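Long-range contact in carbohydrate binding module family 33 and 10 domain protein (Teredinibacter turnerae, PDB 6RW7), which is an AA10 lytic polysaccharide monooxygenase, a copper-dependent enzyme that probably binds cellulose and cleaves its glycosidic bonds oxidatively: residues Glu5-Glu17 with Tyr80-Asn92. Numbering follows the deposited sequence.
Sequences ESPPSRQQHCGAE and YDTPANWPVTSFN. With CU (copper (II) ion), chain C.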
ATOM      1  N   GLU A   5      -6.370   3.831   2.952  1.00 10.03           N
ATOM      2  CA  GLU A   5      -6.793   4.589   4.149  1.00 11.29           C
ATOM      3  C   GLU A   5      -7.078   3.650   5.319  1.00 11.04           C
ATOM      4  O   GLU A   5      -6.762   4.025   6.464  1.00 11.68           O
ATOM      5  CB  GLU A   5      -8.015   5.419   3.775  1.00 12.02           C
ATOM      6  CG  GLU A   5      -8.664   6.133   4.940  1.00 13.58           C
ATOM      7  CD  GLU A   5      -9.739   7.103   4.487  1.00 15.35           C
ATOM      8  OE1 GLU A   5      -9.497   7.859   3.536  1.00 17.27           O
ATOM      9  OE2 GLU A   5     -10.813   7.088   5.097  1.00 18.27           O
ATOM     10  N   SER A   6      -7.701   2.510   5.062  1.00 11.45           N
ATOM     11  CA  SER A   6      -8.106   1.558   6.119  1.00 11.49           C
ATOM     12  C   SER A   6      -7.882   0.144   5.624  1.00 12.32           C
ATOM     13  O   SER A   6      -8.380  -0.179   4.558  1.00 12.84           O
ATOM     14  CB  SER A   6      -9.556   1.755   6.508  1.00 13.18           C
ATOM     15  OG  SER A   6      -9.867   0.839   7.533  1.00 15.82           O
ATOM     16  N   PRO A   7      -7.130  -0.729   6.330  1.00 11.57           N
ATOM     17  CA  PRO A   7      -6.312  -0.335   7.479  1.00 11.02           C
ATOM     18  C   PRO A   7      -5.274   0.692   7.032  1.00 11.13           C
ATOM     19  O   PRO A   7      -4.960   0.798   5.832  1.00 11.03           O
ATOM     20  CB  PRO A   7      -5.619  -1.631   7.888  1.00 11.58           C
ATOM     21  CG  PRO A   7      -5.582  -2.407   6.583  1.00 12.80           C
ATOM     22  CD  PRO A   7      -6.921  -2.124   5.935  1.00 12.05           C
ATOM     23  N   PRO A   8      -4.770   1.528   7.953  1.00 11.10           N
ATOM     24  CA  PRO A   8      -3.957   2.657   7.534  1.00 10.57           C
ATOM     25  C   PRO A   8      -2.618   2.214   6.950  1.00  9.69           C
ATOM     26  O   PRO A   8      -1.816   1.609   7.633  1.00 10.33           O
ATOM     27  CB  PRO A   8      -3.756   3.497   8.798  1.00 11.07           C
ATOM     28  CG  PRO A   8      -4.052   2.537   9.930  1.00 11.91           C
ATOM     29  CD  PRO A   8      -5.061   1.544   9.390  1.00 11.77           C
ATOM     30  N   SER A   9      -2.376   2.612   5.706  1.00  8.86           N
ATOM     31  CA  SER A   9      -1.103   2.371   5.003  1.00  9.00           C
ATOM     32  C   SER A   9      -0.018   3.300   5.532  1.00  9.00           C
ATOM     33  O   SER A   9      -0.289   4.238   6.304  1.00  9.24           O
ATOM     34  CB  SER A   9      -1.240   2.589   3.512  1.00  8.92           C
ATOM     35  OG  SER A   9      -1.484   3.957   3.228  1.00  8.95           O
ATOM     36  N   ARG A  10       1.197   3.081   5.060  1.00  9.00           N
ATOM     37  CA  ARG A  10       2.318   3.984   5.400  1.00  8.83           C
ATOM     38  C   ARG A  10       1.953   5.413   4.991  1.00  9.28           C
ATOM     39  O   ARG A  10       2.367   6.350   5.695  1.00  9.08           O
ATOM     40  CB  ARG A  10       3.604   3.522   4.726  1.00  9.20           C
ATOM     41  CG  ARG A  10       4.115   2.209   5.295  1.00  9.25           C
ATOM     42  CD  ARG A  10       5.422   1.738   4.718  1.00  9.57           C
ATOM     43  NE  ARG A  10       5.825   0.512   5.407  1.00 10.15           N
ATOM     44  CZ  ARG A  10       6.986  -0.109   5.240  1.00 10.16           C
ATOM     45  NH1 ARG A  10       7.892   0.339   4.373  1.00 10.37           N
ATOM     46  NH2 ARG A  10       7.237  -1.180   5.986  1.00 10.78           N
ATOM     47  N   GLN A  11       1.285   5.572   3.851  1.00  9.17           N
ATOM     48  CA  GLN A  11       0.913   6.911   3.331  1.00  9.38           C
ATOM     49  C   GLN A  11      -0.193   7.549   4.175  1.00  9.31           C
ATOM     50  O   GLN A  11      -0.234   8.786   4.277  1.00 10.16           O
ATOM     51  CB  GLN A  11       0.421   6.764   1.898  1.00  9.23           C
ATOM     52  CG  GLN A  11       1.504   6.277   0.963  1.00  9.42           C
ATOM     53  CD  GLN A  11       1.091   5.033   0.237  1.00  9.77           C
ATOM     54  OE1 GLN A  11       0.932   3.986   0.869  1.00 10.07           O
ATOM     55  NE2 GLN A  11       0.979   5.128  -1.085  1.00 10.56           N
ATOM     56  N   GLN A  12      -1.068   6.749   4.761  1.00  8.81           N
ATOM     57  CA  GLN A  12      -2.136   7.259   5.647  1.00  9.06           C
ATOM     58  C   GLN A  12      -1.488   7.805   6.922  1.00  9.13           C
ATOM     59  O   GLN A  12      -1.811   8.916   7.346  1.00  9.47           O
ATOM     60  CB  GLN A  12      -3.155   6.157   5.951  1.00  9.17           C
ATOM     61  CG  GLN A  12      -4.206   6.602   6.955  1.00  9.81           C
ATOM     62  CD  GLN A  12      -5.085   7.720   6.444  1.00 10.36           C
ATOM     63  OE1 GLN A  12      -5.494   7.712   5.287  1.00 11.34           O
ATOM     64  NE2 GLN A  12      -5.468   8.660   7.310  1.00 11.39           N
ATOM     65  N   HIS A  13      -0.636   7.021   7.553  1.00  9.02           N
ATOM     66  CA  HIS A  13       0.030   7.460   8.799  1.00  9.77           C
ATOM     67  C   HIS A  13       0.945   8.653   8.523  1.00 10.02           C
ATOM     68  O   HIS A  13       0.896   9.619   9.292  1.00 10.75           O
ATOM     69  CB  HIS A  13       0.910   6.364   9.393  1.00  9.78           C
ATOM     70  CG  HIS A  13       0.204   5.166   9.927  1.00 10.40           C
ATOM     71  ND1 HIS A  13      -0.627   5.220  11.013  1.00 10.54           N
ATOM     72  CD2 HIS A  13       0.278   3.874   9.558  1.00 10.22           C
ATOM     73  CE1 HIS A  13      -1.036   3.993  11.305  1.00 10.75           C
ATOM     74  NE2 HIS A  13      -0.504   3.146  10.410  1.00 11.12           N
ATOM     75  N   CYS A  14       1.828   8.511   7.532  1.00 10.30           N
ATOM     76  CA  CYS A  14       2.964   9.424   7.279  1.00 10.54           C
ATOM     77  C   CYS A  14       2.742  10.019   5.896  1.00  9.97           C
ATOM     78  O   CYS A  14       3.132   9.391   4.926  1.00 10.36           O
ATOM     79  CB  CYS A  14       4.314   8.720   7.423  1.00 10.58           C
ATOM     80  SG  CYS A  14       4.454   7.622   8.869  1.00 11.40           S
ATOM     81  N   GLY A  15       2.057  11.157   5.852  1.00 10.11           N
ATOM     82  CA  GLY A  15       1.465  11.673   4.608  1.00 10.43           C
ATOM     83  C   GLY A  15       0.120  12.279   4.907  1.00 10.17           C
ATOM     84  O   GLY A  15       0.043  13.488   5.217  1.00 10.92           O
ATOM     85  N   ALA A  16      -0.932  11.473   4.889  1.00 10.23           N
ATOM     86  CA  ALA A  16      -2.293  12.008   5.086  1.00 10.16           C
ATOM     87  C   ALA A  16      -2.400  12.600   6.495  1.00 11.59           C
ATOM     88  O   ALA A  16      -2.949  13.699   6.647  1.00 13.31           O
ATOM     89  CB  ALA A  16      -3.324  10.946   4.820  1.00 11.76           C
ATOM     90  N   GLU A  17      -1.918  11.879   7.497  1.00 11.39           N
ATOM     91  CA  GLU A  17      -2.052  12.302   8.906  1.00 11.84           C
ATOM     92  C   GLU A  17      -0.828  13.120   9.317  1.00 12.66           C
ATOM     93  O   GLU A  17      -0.958  14.325   9.473  1.00 16.65           O
ATOM     94  CB  GLU A  17      -2.253  11.094   9.806  1.00 12.10           C
ATOM     95  CG  GLU A  17      -3.580  10.420   9.590  1.00 13.53           C
ATOM     96  CD  GLU A  17      -3.812   9.203  10.466  1.00 15.57           C
ATOM     97  OE1 GLU A  17      -3.156   9.122  11.568  1.00 16.60           O
ATOM     98  OE2 GLU A  17      -4.635   8.343  10.063  1.00 15.69           O
ATOM     99  N   TYR A  80       8.423   5.770   1.337  1.00 10.17           N
ATOM    100  CA  TYR A  80       7.743   4.560   1.869  1.00 10.28           C
ATOM    101  C   TYR A  80       8.638   3.331   1.770  1.00 10.93           C
ATOM    102  O   TYR A  80       8.249   2.297   2.333  1.00 11.58           O
ATOM    103  CB  TYR A  80       6.372   4.432   1.198  1.00  9.95           C
ATOM    104  CG  TYR A  80       5.591   5.703   1.434  1.00  9.60           C
ATOM    105  CD1 TYR A  80       5.160   6.031   2.712  1.00  9.89           C
ATOM    106  CD2 TYR A  80       5.435   6.643   0.431  1.00  9.63           C
ATOM    107  CE1 TYR A  80       4.551   7.241   2.986  1.00  9.24           C
ATOM    108  CE2 TYR A  80       4.844   7.863   0.695  1.00  9.68           C
ATOM    109  CZ  TYR A  80       4.401   8.164   1.969  1.00  9.76           C
ATOM    110  OH  TYR A  80       3.822   9.368   2.221  1.00  9.66           O
ATOM    111  N   ASP A  81       9.810   3.439   1.145  1.00 10.97           N
ATOM    112  CA  ASP A  81      10.825   2.356   1.115  1.00 11.19           C
ATOM    113  C   ASP A  81      11.743   2.454   2.328  1.00 12.20           C
ATOM    114  O   ASP A  81      12.416   1.461   2.618  1.00 12.48           O
ATOM    115  CB  ASP A  81      11.646   2.409  -0.171  1.00 11.49           C
ATOM    116  CG  ASP A  81      10.821   2.084  -1.389  1.00 11.56           C
ATOM    117  OD1 ASP A  81      10.079   1.057  -1.339  1.00 11.43           O
ATOM    118  OD2 ASP A  81      10.934   2.837  -2.380  1.00 12.04           O
ATOM    119  N   THR A  82      11.805   3.600   3.000  1.00 11.52           N
ATOM    120  CA  THR A  82      12.761   3.847   4.106  1.00 11.76           C
ATOM    121  C   THR A  82      12.684   2.715   5.135  1.00 12.83           C
ATOM    122  O   THR A  82      11.630   2.482   5.719  1.00 11.92           O
ATOM    123  CB  THR A  82      12.465   5.205   4.751  1.00 12.40           C
ATOM    124  OG1 THR A  82      12.472   6.189   3.711  1.00 11.85           O
ATOM    125  CG2 THR A  82      13.489   5.561   5.802  1.00 13.19           C
ATOM    126  N   PRO A  83      13.803   2.050   5.488  1.00 13.89           N
ATOM    127  CA  PRO A  83      13.816   1.178   6.655  1.00 14.86           C
ATOM    128  C   PRO A  83      13.505   1.972   7.925  1.00 14.46           C
ATOM    129  O   PRO A  83      14.119   3.021   8.160  1.00 15.27           O
ATOM    130  CB  PRO A  83      15.239   0.602   6.679  1.00 15.09           C
ATOM    131  CG  PRO A  83      15.721   0.756   5.265  1.00 15.72           C
ATOM    132  CD  PRO A  83      15.103   2.060   4.794  1.00 14.65           C
ATOM    133  N   ALA A  84      12.541   1.498   8.697  1.00 13.72           N
ATOM    134  CA  ALA A  84      12.145   2.109   9.986  1.00 12.92           C
ATOM    135  C   ALA A  84      11.232   1.191  10.771  1.00 13.49           C
ATOM    136  O   ALA A  84      10.674   0.241  10.187  1.00 13.03           O
ATOM    137  CB  ALA A  84      11.394   3.408   9.761  1.00 13.53           C
ATOM    138  N   ASN A  85      11.066   1.486  12.050  1.00 14.04           N
ATOM    139  CA  ASN A  85       9.915   0.990  12.844  0.50 14.17           C
ATOM    140  C   ASN A  85       8.713   1.854  12.457  1.00 15.79           C
ATOM    141  O   ASN A  85       8.466   2.882  13.104  1.00 17.65           O
ATOM    142  CB  ASN A  85      10.192   0.979  14.351  0.50 15.02           C
ATOM    143  CG  ASN A  85       9.169   0.178  15.127  0.50 15.57           C
ATOM    144  OD1 ASN A  85       8.147  -0.231  14.578  0.50 15.51           O
ATOM    145  ND2 ASN A  85       9.436  -0.049  16.406  0.50 15.83           N
ATOM    146  N   TRP A  86       8.027   1.470  11.387  1.00 13.47           N
ATOM    147  CA  TRP A  86       6.819   2.183  10.903  1.00 13.03           C
ATOM    148  C   TRP A  86       5.667   1.967  11.881  1.00 12.88           C
ATOM    149  O   TRP A  86       5.614   0.944  12.583  1.00 13.61           O
ATOM    150  CB  TRP A  86       6.450   1.666   9.513  1.00 12.53           C
ATOM    151  CG  TRP A  86       7.384   2.082   8.421  1.00 12.07           C
ATOM    152  CD1 TRP A  86       8.529   1.468   8.002  1.00 12.15           C
ATOM    153  CD2 TRP A  86       7.220   3.242   7.596  1.00 11.10           C
ATOM    154  NE1 TRP A  86       9.103   2.182   6.989  1.00 12.42           N
ATOM    155  CE2 TRP A  86       8.307   3.264   6.704  1.00 11.30           C
ATOM    156  CE3 TRP A  86       6.235   4.236   7.509  1.00 11.14           C
ATOM    157  CZ2 TRP A  86       8.435   4.248   5.735  1.00 11.88           C
ATOM    158  CZ3 TRP A  86       6.373   5.220   6.558  1.00 11.95           C
ATOM    159  CH2 TRP A  86       7.459   5.219   5.688  1.00 11.89           C
ATOM    160  N   PRO A  87       4.660   2.860  11.925  1.00 12.81           N
ATOM    161  CA  PRO A  87       3.460   2.624  12.712  1.00 12.69           C
ATOM    162  C   PRO A  87       2.773   1.331  12.266  1.00 14.10           C
ATOM    163  O   PRO A  87       2.683   1.068  11.082  1.00 14.25           O
ATOM    164  CB  PRO A  87       2.533   3.826  12.429  1.00 12.91           C
ATOM    165  CG  PRO A  87       3.440   4.874  11.820  1.00 13.01           C
ATOM    166  CD  PRO A  87       4.589   4.132  11.174  1.00 12.58           C
ATOM    167  N   VAL A  88       2.279   0.552  13.230  0.50 13.60           N
ATOM    168  CA  VAL A  88       1.680  -0.794  12.996  0.50 14.02           C
ATOM    169  C   VAL A  88       0.281  -0.824  13.615  0.50 15.08           C
ATOM    170  O   VAL A  88       0.138  -0.341  14.767  0.50 15.72           O
ATOM    171  CB  VAL A  88       2.558  -1.896  13.614  0.50 14.47           C
ATOM    172  CG1 VAL A  88       2.316  -1.988  15.116  0.50 14.03           C
ATOM    173  CG2 VAL A  88       2.337  -3.252  12.957  0.50 14.27           C
ATOM    174  N   THR A  89      -0.706  -1.405  12.926  1.00 14.98           N
ATOM    175  CA  THR A  89      -2.059  -1.537  13.488  1.00 15.69           C
ATOM    176  C   THR A  89      -2.416  -3.012  13.580  1.00 13.38           C
ATOM    177  O   THR A  89      -2.002  -3.862  12.769  1.00 12.37           O
ATOM    178  CB  THR A  89      -3.061  -0.595  12.827  1.00 19.89           C
ATOM    179  OG1 THR A  89      -3.054  -0.924  11.450  1.00 20.87           O
ATOM    180  CG2 THR A  89      -2.740   0.873  13.022  1.00 21.66           C
ATOM    181  N   SER A  90      -3.159  -3.291  14.625  1.00 12.29           N
ATOM    182  CA  SER A  90      -3.684  -4.642  14.913  0.50 13.05           C
ATOM    183  C   SER A  90      -4.615  -5.064  13.778  1.00 12.51           C
ATOM    184  O   SER A  90      -5.360  -4.215  13.278  1.00 14.78           O
ATOM    185  CB  SER A  90      -4.380  -4.673  16.237  0.50 13.41           C
ATOM    186  OG  SER A  90      -4.608  -6.017  16.626  0.50 14.87           O
ATOM    187  N   PHE A  91      -4.536  -6.324  13.376  1.00 12.59           N
ATOM    188  CA  PHE A  91      -5.306  -6.795  12.221  1.00 12.40           C
ATOM    189  C   PHE A  91      -5.639  -8.259  12.403  1.00 13.39           C
ATOM    190  O   PHE A  91      -4.894  -8.962  13.083  1.00 14.33           O
ATOM    191  CB  PHE A  91      -4.499  -6.542  10.957  1.00 12.47           C
ATOM    192  CG  PHE A  91      -5.292  -6.441   9.684  1.00 12.66           C
ATOM    193  CD1 PHE A  91      -6.308  -5.519   9.557  1.00 13.44           C
ATOM    194  CD2 PHE A  91      -4.978  -7.221   8.588  1.00 13.20           C
ATOM    195  CE1 PHE A  91      -7.028  -5.404   8.376  1.00 14.50           C
ATOM    196  CE2 PHE A  91      -5.697  -7.106   7.408  1.00 13.10           C
ATOM    197  CZ  PHE A  91      -6.701  -6.181   7.296  1.00 13.33           C
ATOM    198  N   ASN A  92      -6.696  -8.686  11.722  1.00 13.94           N
ATOM    199  CA  ASN A  92      -7.191 -10.077  11.797  1.00 14.89           C
ATOM    200  C   ASN A  92      -7.172 -10.683  10.383  1.00 13.90           C
ATOM    201  O   ASN A  92      -7.267  -9.970   9.380  1.00 13.73           O
ATOM    202  CB  ASN A  92      -8.588 -10.157  12.424  1.00 17.75           C
ATOM    203  CG  ASN A  92      -8.661  -9.785  13.898  1.00 21.99           C
ATOM    204  OD1 ASN A  92      -7.826 -10.175  14.695  1.00 28.58           O
ATOM    205  ND2 ASN A  92      -9.695  -9.066  14.285  1.00 26.78           N
TER
HETATM  206 CU    CU C 302     -11.006   9.039   2.537  1.00 15.56          CU
HETATM  207  O   HOH W   1      -1.049   0.228   9.924  1.00 12.19           O
HETATM  208  O   HOH W   2     -12.477  10.440   1.733  1.00 35.06           O
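The guanidinium of R10 lies flat on the indole of W86, the two planes only 8° apart, with CZ 3.6 Å from the centroid of the five-membered ring in a cation-pi stack. Fully extended from CG to NE, the arginine also lays its CD over the six-membered ring as a CH-pi contact. Y80 O lies in the plane of the guanidinium and accepts from R10 NH1 (2.9 Å); with a salt bridge from NE to D200 this fixes the rotation of the group, while W86 NE1 donates to T82 O (2.8 Å) and so holds the indole in place. Next to this stack, the Y80 ring takes Q11 CG over the centre of one face, and its hydroxyl donates to C14 O (2.8 Å) in the carbonyl plane, within the wider pi-type turn at 12-17. C14 SG, in a disulfide with C28, meets W86 CZ3 obliquely at 3.8 Å. The buried H13 imidazole is sandwiched between P87 CB, centred over one face, and P8 CB, offset on the other. H13 CG sits beside its own backbone N (chi1 -68°), which carries the ring over P87; K27 is its polar partner outside the segments.

The looser side begins at the partly exposed P8 and T89, where P8 CG meets T89 CG2 at 3.7 Å. One water joins P8 O, H13 NE2 and T89 OG1, accepting from the threonine at 2.8 Å. Beyond it the buried P7 touches F91, CG to CE1 3.8 Å.

E5, which does not touch 80-92, binds a copper(II) ion with D101 and H165, separate from the copper(I) ion held by H1 and H107. The contact fastens helix 10-17 and the cis-proline turn before it to the irregular chain leading into strand 89-90. Strand 193-202 runs alongside both segments, bonded through its backbone to R10 and T89, and helix 29-37 packs against C14 and W86.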